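Local coordinates for protein fructose-bisphosphate aldolase (Plasmodium falciparum, PDB 4TR9) that belongs to the class I fructose-bisphosphate aldolase family, whose chain folds into an alpha/beta (TIM) barrel, at residues Val30-Lys34 with Ser342-Tyr346; Leu264-Pro270 with Pro301-Thr305. All coordinates share one frame. Where two conformers were deposited one is given. Residue numbers count along the deposited sequence, not the author numbering.

Contact 1: Val30-Lys34 with Ser342-Tyr346; sequences VQAGK and SLATY
Gln31 to Lys34 form a type II beta turn that links helix 16-29 to barrel strand 35-39 of the TIM barrel, and the corner of this turn presses on one side of helix 327-346 at Ser342-Tyr346. Ala32 (phi/psi -53/118°) and Gly33 (86/-4°) hold the two corner positions, and Lys34 N closes the turn on Gln31 O at 2.9 Å. Across from it Ser342 is helical (-69/-45°), and Thr345 N bonds to Ser342 O at 3.1 Å. The closest CA pair across the segments is Gly33 with Ser342, 5.0 Å apart. Gly33 is almost obligatory here. At its positive phi a CB would jam against the preceding carbonyl, and an ideal CB would also lie only 2.4 Å from Tyr346 OH. Bare at this corner, it admits both Thr345 OG1 and Tyr346 OH to 3.4 Å from its CA. Tyr346 (chi1 m) leaves its backbone sideways, yet carries its hydroxyl over the turn, 3.9 Å from Ala32 CB. Thr345 points toward the turn; with chi1 at p, its OG1 folds back to its own helix and donates to Ser342 O at 2.3 Å, a very short bond. Its CG2 packs against Thr305 of strand 303-308. Ser342 is small enough to lie close to the glycine, and its t rotamer lets the hydroxyl reach the turn: Ser342 OG donates a very short hydrogen bond, 2.4 Å, to Gly33 O.

Contact 2: Leu264-Pro270 with Pro301-Thr305; sequences LRRTVPP and PWALT
Trp302 is the bump, and the C-terminal part of helix 253-267 together with the Val268-Pro269-Pro270 loop is the hollow that takes it. Leu264 and Arg265 are helical; Val268 and Pro269 run extended (psi 113° and 141°), and Pro270 bends the path back (-60/-16°), bringing its CA within 5.8 Å of Pro301 CA. Trp302 stands just before strand 303-308, its CB toward the helix and chi1 almost eclipsed at -4° (chi2 -109°). The six-membered end of the indole reaches the helix, with CH2 3.7 Å from Leu264 CB and 3.6 Å from Arg265 CG. At the pyrrole end, CD1 lies 3.7 Å from Pro270 CA and 4.0 Å from Val268 CG1. An indole suits this hollow because it is broad and apolar yet has one donor: NE1 donates a hydrogen bond to Val268 O at 3.0 Å (143° at the hydrogen), at the ring edge, close to its plane. Next to it, Leu264 (m, t) meets Leu304 CD2 through CD1 at 3.8 Å, while Arg265 curls its tip to set NH2 3.8 Å from Pro301 CD. Pro270 of a second subunit packs on Trp302 as well, so the plug borders a subunit interface. The arrangement belongs to the TIM barrel, where a beta-alpha-beta crossover (274-277, 284-295, 303-308) brings strand 303-308 beside the loop leading into strand 274-277.

Along the chain contact 2 is nested within the loop that contact 1 closes; their centres lie 15 Å apart. They meet at the entrances to neighbouring parallel strands 35-39 and 303-308. Lys34 O and Thr305 OG1 are 3.1 Å apart, a probable hydrogen bond. Val30 CG1 packs on Thr305 CG2 at 3.8 Å, Val30 O approaches Ala303 CB to 3.7 Å, and Thr345 CG2 reaches Thr305 OG1 at 3.8 Å. None of the residues lining the pocket for n'-[(e)-(2,4-dichlorophenyl)methylidene]-3,4-dihydroxybenzohydrazide belongs to either contact, but strand 35-39, which Lys34 leads into, carries Ala38 to it, with Asp40 just beyond. Contact 2 instead borders a second subunit, whose Glu232 forms a salt bridge with Arg266.

Contact 1: Val30-Lys34 with Ser342-Tyr346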
loop_
_atom_site.group_PDB
_atom_site.type_symbol
_atom_site.label_atom_id
_atom_site.label_comp_id
_atom_site.label_asym_id
_atom_site.label_seq_id
_atom_site.Cartn_x
_atom_site.Cartn_y
_atom_site.Cartn_z
ATOM N N VAL A 30 -2.335 11.973 -30.254
ATOM C CA VAL A 30 -2.164 10.620 -30.765
ATOM C C VAL A 30 -3.094 10.369 -31.948
ATOM O O VAL A 30 -3.572 9.252 -32.154
ATOM C CB VAL A 30 -2.416 9.562 -29.669
ATOM C CG1 VAL A 30 -1.314 9.615 -28.621
ATOM C CG2 VAL A 30 -3.781 9.766 -29.028
ATOM N N GLN A 31 -3.343 11.422 -32.724
ATOM C CA GLN A 31 -4.186 11.330 -33.913
ATOM C C GLN A 31 -3.592 10.334 -34.904
ATOM O O GLN A 31 -2.381 10.112 -34.915
ATOM C CB GLN A 31 -4.348 12.710 -34.561
ATOM C CG GLN A 31 -5.509 12.817 -35.543
ATOM C CD GLN A 31 -5.711 14.230 -36.062
ATOM O OE1 GLN A 31 -4.881 15.113 -35.839
ATOM N NE2 GLN A 31 -6.822 14.452 -36.756
ATOM N N ALA A 32 -4.452 9.739 -35.727
ATOM C CA ALA A 32 -4.060 8.667 -36.639
ATOM C C ALA A 32 -2.873 9.038 -37.526
ATOM O O ALA A 32 -2.946 9.971 -38.325
ATOM C CB ALA A 32 -5.247 8.259 -37.503
ATOM N N GLY A 33 -1.779 8.300 -37.369
ATOM C CA GLY A 33 -0.603 8.480 -38.198
ATOM C C GLY A 33 0.358 9.550 -37.720
ATOM O O GLY A 33 1.425 9.735 -38.303
ATOM N N LYS A 34 -0.011 10.259 -36.658
ATOM C CA LYS A 34 0.829 11.329 -36.137
ATOM C C LYS A 34 1.521 10.922 -34.839
ATOM O O LYS A 34 1.079 10.004 -34.147
ATOM C CB LYS A 34 0.001 12.598 -35.917
ATOM C CG LYS A 34 -0.580 13.185 -37.195
ATOM C CD LYS A 34 -1.340 14.473 -36.922
ATOM C CE LYS A 34 -1.904 15.065 -38.203
ATOM N NZ LYS A 34 -2.653 16.326 -37.949
ATOM N N SER A 342 5.613 7.485 -38.974
ATOM C CA SER A 342 4.184 7.652 -39.209
ATOM C C SER A 342 3.592 6.382 -39.809
ATOM O O SER A 342 2.533 5.919 -39.388
ATOM C CB SER A 342 3.920 8.841 -40.132
ATOM O OG SER A 342 2.530 9.003 -40.363
ATOM N N LEU A 343 4.287 5.827 -40.796
ATOM C CA LEU A 343 3.882 4.572 -41.416
ATOM C C LEU A 343 4.003 3.425 -40.423
ATOM O O LEU A 343 3.304 2.417 -40.532
ATOM C CB LEU A 343 4.728 4.286 -42.658
ATOM C CG LEU A 343 4.600 5.272 -43.819
ATOM C CD1 LEU A 343 5.627 4.960 -44.895
ATOM C CD2 LEU A 343 3.194 5.240 -44.393
ATOM N N ALA A 344 4.898 3.589 -39.453
ATOM C CA ALA A 344 5.103 2.584 -38.421
ATOM C C ALA A 344 3.880 2.474 -37.517
ATOM O O ALA A 344 3.627 1.422 -36.934
ATOM C CB ALA A 344 6.342 2.909 -37.603
ATOM N N THR A 345 3.127 3.564 -37.404
ATOM C CA THR A 345 1.918 3.576 -36.587
ATOM C C THR A 345 0.806 2.764 -37.241
ATOM O O THR A 345 -0.065 2.227 -36.558
ATOM C CB THR A 345 1.409 5.008 -36.340
ATOM O OG1 THR A 345 1.055 5.616 -37.590
ATOM C CG2 THR A 345 2.475 5.846 -35.651
ATOM N N TYR A 346 0.840 2.685 -38.568
ATOM C CA TYR A 346 -0.150 1.917 -39.317
ATOM C C TYR A 346 0.287 0.468 -39.489
ATOM O O TYR A 346 -0.503 -0.386 -39.892
ATOM C CB TYR A 346 -0.395 2.547 -40.690
ATOM C CG TYR A 346 -1.061 3.902 -40.645
ATOM C CD1 TYR A 346 -2.418 4.021 -40.374
ATOM C CD2 TYR A 346 -0.338 5.061 -40.891
ATOM C CE1 TYR A 346 -3.034 5.256 -40.338
ATOM C CE2 TYR A 346 -0.946 6.301 -40.859
ATOM C CZ TYR A 346 -2.294 6.392 -40.580
ATOM O OH TYR A 346 -2.905 7.624 -40.546
#

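Contact 2: Leu264-Pro270 with Pro301-Thr305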
loop_
_atom_site.group_PDB
_atom_site.type_symbol
_atom_site.label_atom_id
_atom_site.label_comp_id
_atom_site.label_asym_id
_atom_site.label_seq_id
_atom_site.Cartn_x
_atom_site.Cartn_y
_atom_site.Cartn_z
ATOM N N LEU A 264 1.590 -3.970 -22.084
ATOM C CA LEU A 264 0.662 -2.846 -22.054
ATOM C C LEU A 264 -0.772 -3.301 -21.810
ATOM O O LEU A 264 -1.508 -2.673 -21.048
ATOM C CB LEU A 264 0.742 -2.053 -23.360
ATOM C CG LEU A 264 2.063 -1.327 -23.625
ATOM C CD1 LEU A 264 2.007 -0.579 -24.948
ATOM C CD2 LEU A 264 2.395 -0.380 -22.480
ATOM N N ARG A 265 -1.166 -4.394 -22.456
ATOM C CA ARG A 265 -2.520 -4.918 -22.314
ATOM C C ARG A 265 -2.793 -5.397 -20.892
ATOM O O ARG A 265 -3.933 -5.380 -20.432
ATOM C CB ARG A 265 -2.763 -6.057 -23.306
ATOM C CG ARG A 265 -2.861 -5.608 -24.755
ATOM C CD ARG A 265 -3.167 -6.776 -25.677
ATOM N NE ARG A 265 -4.424 -7.431 -25.329
ATOM C CZ ARG A 265 -5.613 -7.055 -25.786
ATOM N NH1 ARG A 265 -6.705 -7.710 -25.418
ATOM N NH2 ARG A 265 -5.714 -6.020 -26.610
ATOM N N ARG A 266 -1.741 -5.815 -20.197
ATOM C CA ARG A 266 -1.877 -6.316 -18.834
ATOM C C ARG A 266 -1.927 -5.200 -17.793
ATOM O O ARG A 266 -2.311 -5.436 -16.648
ATOM C CB ARG A 266 -0.725 -7.267 -18.497
ATOM C CG ARG A 266 -0.813 -8.637 -19.148
ATOM C CD ARG A 266 0.400 -9.481 -18.780
ATOM N NE ARG A 266 0.333 -10.831 -19.332
ATOM C CZ ARG A 266 1.294 -11.739 -19.199
ATOM N NH1 ARG A 266 1.151 -12.943 -19.733
ATOM N NH2 ARG A 266 2.403 -11.441 -18.535
ATOM N N THR A 267 -1.543 -3.988 -18.183
ATOM C CA THR A 267 -1.363 -2.918 -17.207
ATOM C C THR A 267 -2.109 -1.620 -17.523
ATOM O O THR A 267 -2.534 -0.913 -16.609
ATOM C CB THR A 267 0.134 -2.577 -17.042
ATOM O OG1 THR A 267 0.694 -2.251 -18.320
ATOM C CG2 THR A 267 0.892 -3.758 -16.453
ATOM N N VAL A 268 -2.266 -1.305 -18.806
ATOM C CA VAL A 268 -2.795 -0.000 -19.205
ATOM C C VAL A 268 -4.284 -0.018 -19.548
ATOM O O VAL A 268 -4.687 -0.611 -20.547
ATOM C CB VAL A 268 -2.030 0.561 -20.423
ATOM C CG1 VAL A 268 -2.579 1.925 -20.805
ATOM C CG2 VAL A 268 -0.541 0.645 -20.128
ATOM N N PRO A 269 -5.105 0.650 -18.720
ATOM C CA PRO A 269 -6.547 0.773 -18.964
ATOM C C PRO A 269 -6.851 1.528 -20.258
ATOM O O PRO A 269 -6.161 2.499 -20.570
ATOM C CB PRO A 269 -7.047 1.560 -17.746
ATOM C CG PRO A 269 -6.004 1.355 -16.700
ATOM C CD PRO A 269 -4.710 1.279 -17.449
ATOM N N PRO A 270 -7.878 1.083 -21.001
ATOM C CA PRO A 270 -8.284 1.643 -22.296
ATOM C C PRO A 270 -8.685 3.118 -22.243
ATOM O O PRO A 270 -8.764 3.755 -23.295
ATOM C CB PRO A 270 -9.488 0.780 -22.686
ATOM C CG PRO A 270 -9.286 -0.497 -21.958
ATOM C CD PRO A 270 -8.673 -0.105 -20.650
ATOM N N PRO A 301 -6.371 -1.172 -28.379
ATOM C CA PRO A 301 -7.317 -0.358 -27.605
ATOM C C PRO A 301 -6.876 1.098 -27.465
ATOM O O PRO A 301 -7.718 1.985 -27.329
ATOM C CB PRO A 301 -7.334 -1.050 -26.239
ATOM C CG PRO A 301 -7.001 -2.462 -26.540
ATOM C CD PRO A 301 -6.012 -2.413 -27.668
ATOM N N TRP A 302 -5.567 1.330 -27.489
ATOM C CA TRP A 302 -5.025 2.683 -27.464
ATOM C C TRP A 302 -4.111 2.905 -28.664
ATOM O O TRP A 302 -3.653 1.950 -29.288
ATOM C CB TRP A 302 -4.252 2.947 -26.169
ATOM C CG TRP A 302 -4.297 1.828 -25.168
ATOM C CD1 TRP A 302 -4.964 1.822 -23.978
ATOM C CD2 TRP A 302 -3.640 0.559 -25.266
ATOM N NE1 TRP A 302 -4.766 0.626 -23.330
ATOM C CE2 TRP A 302 -3.958 -0.168 -24.103
ATOM C CE3 TRP A 302 -2.819 -0.037 -26.230
ATOM C CZ2 TRP A 302 -3.483 -1.456 -23.873
ATOM C CZ3 TRP A 302 -2.348 -1.316 -26.001
ATOM C CH2 TRP A 302 -2.681 -2.011 -24.832
ATOM N N ALA A 303 -3.848 4.167 -28.980
ATOM C CA ALA A 303 -2.922 4.498 -30.056
ATOM C C ALA A 303 -1.481 4.306 -29.590
ATOM O O ALA A 303 -1.032 4.957 -28.648
ATOM C CB ALA A 303 -3.144 5.923 -30.535
ATOM N N LEU A 304 -0.764 3.403 -30.248
ATOM C CA LEU A 304 0.628 3.144 -29.902
ATOM C C LEU A 304 1.562 3.838 -30.886
ATOM O O LEU A 304 2.029 3.232 -31.852
ATOM C CB LEU A 304 0.907 1.640 -29.868
ATOM C CG LEU A 304 0.061 0.849 -28.867
ATOM C CD1 LEU A 304 0.537 -0.588 -28.765
ATOM C CD2 LEU A 304 0.090 1.514 -27.505
ATOM N N THR A 305 1.824 5.116 -30.632
ATOM C CA THR A 305 2.673 5.912 -31.508
ATOM C C THR A 305 4.015 6.216 -30.845
ATOM O O THR A 305 4.496 5.440 -30.019
ATOM C CB THR A 305 1.978 7.226 -31.916
ATOM O OG1 THR A 305 2.908 8.071 -32.605
ATOM C CG2 THR A 305 1.438 7.954 -30.694
#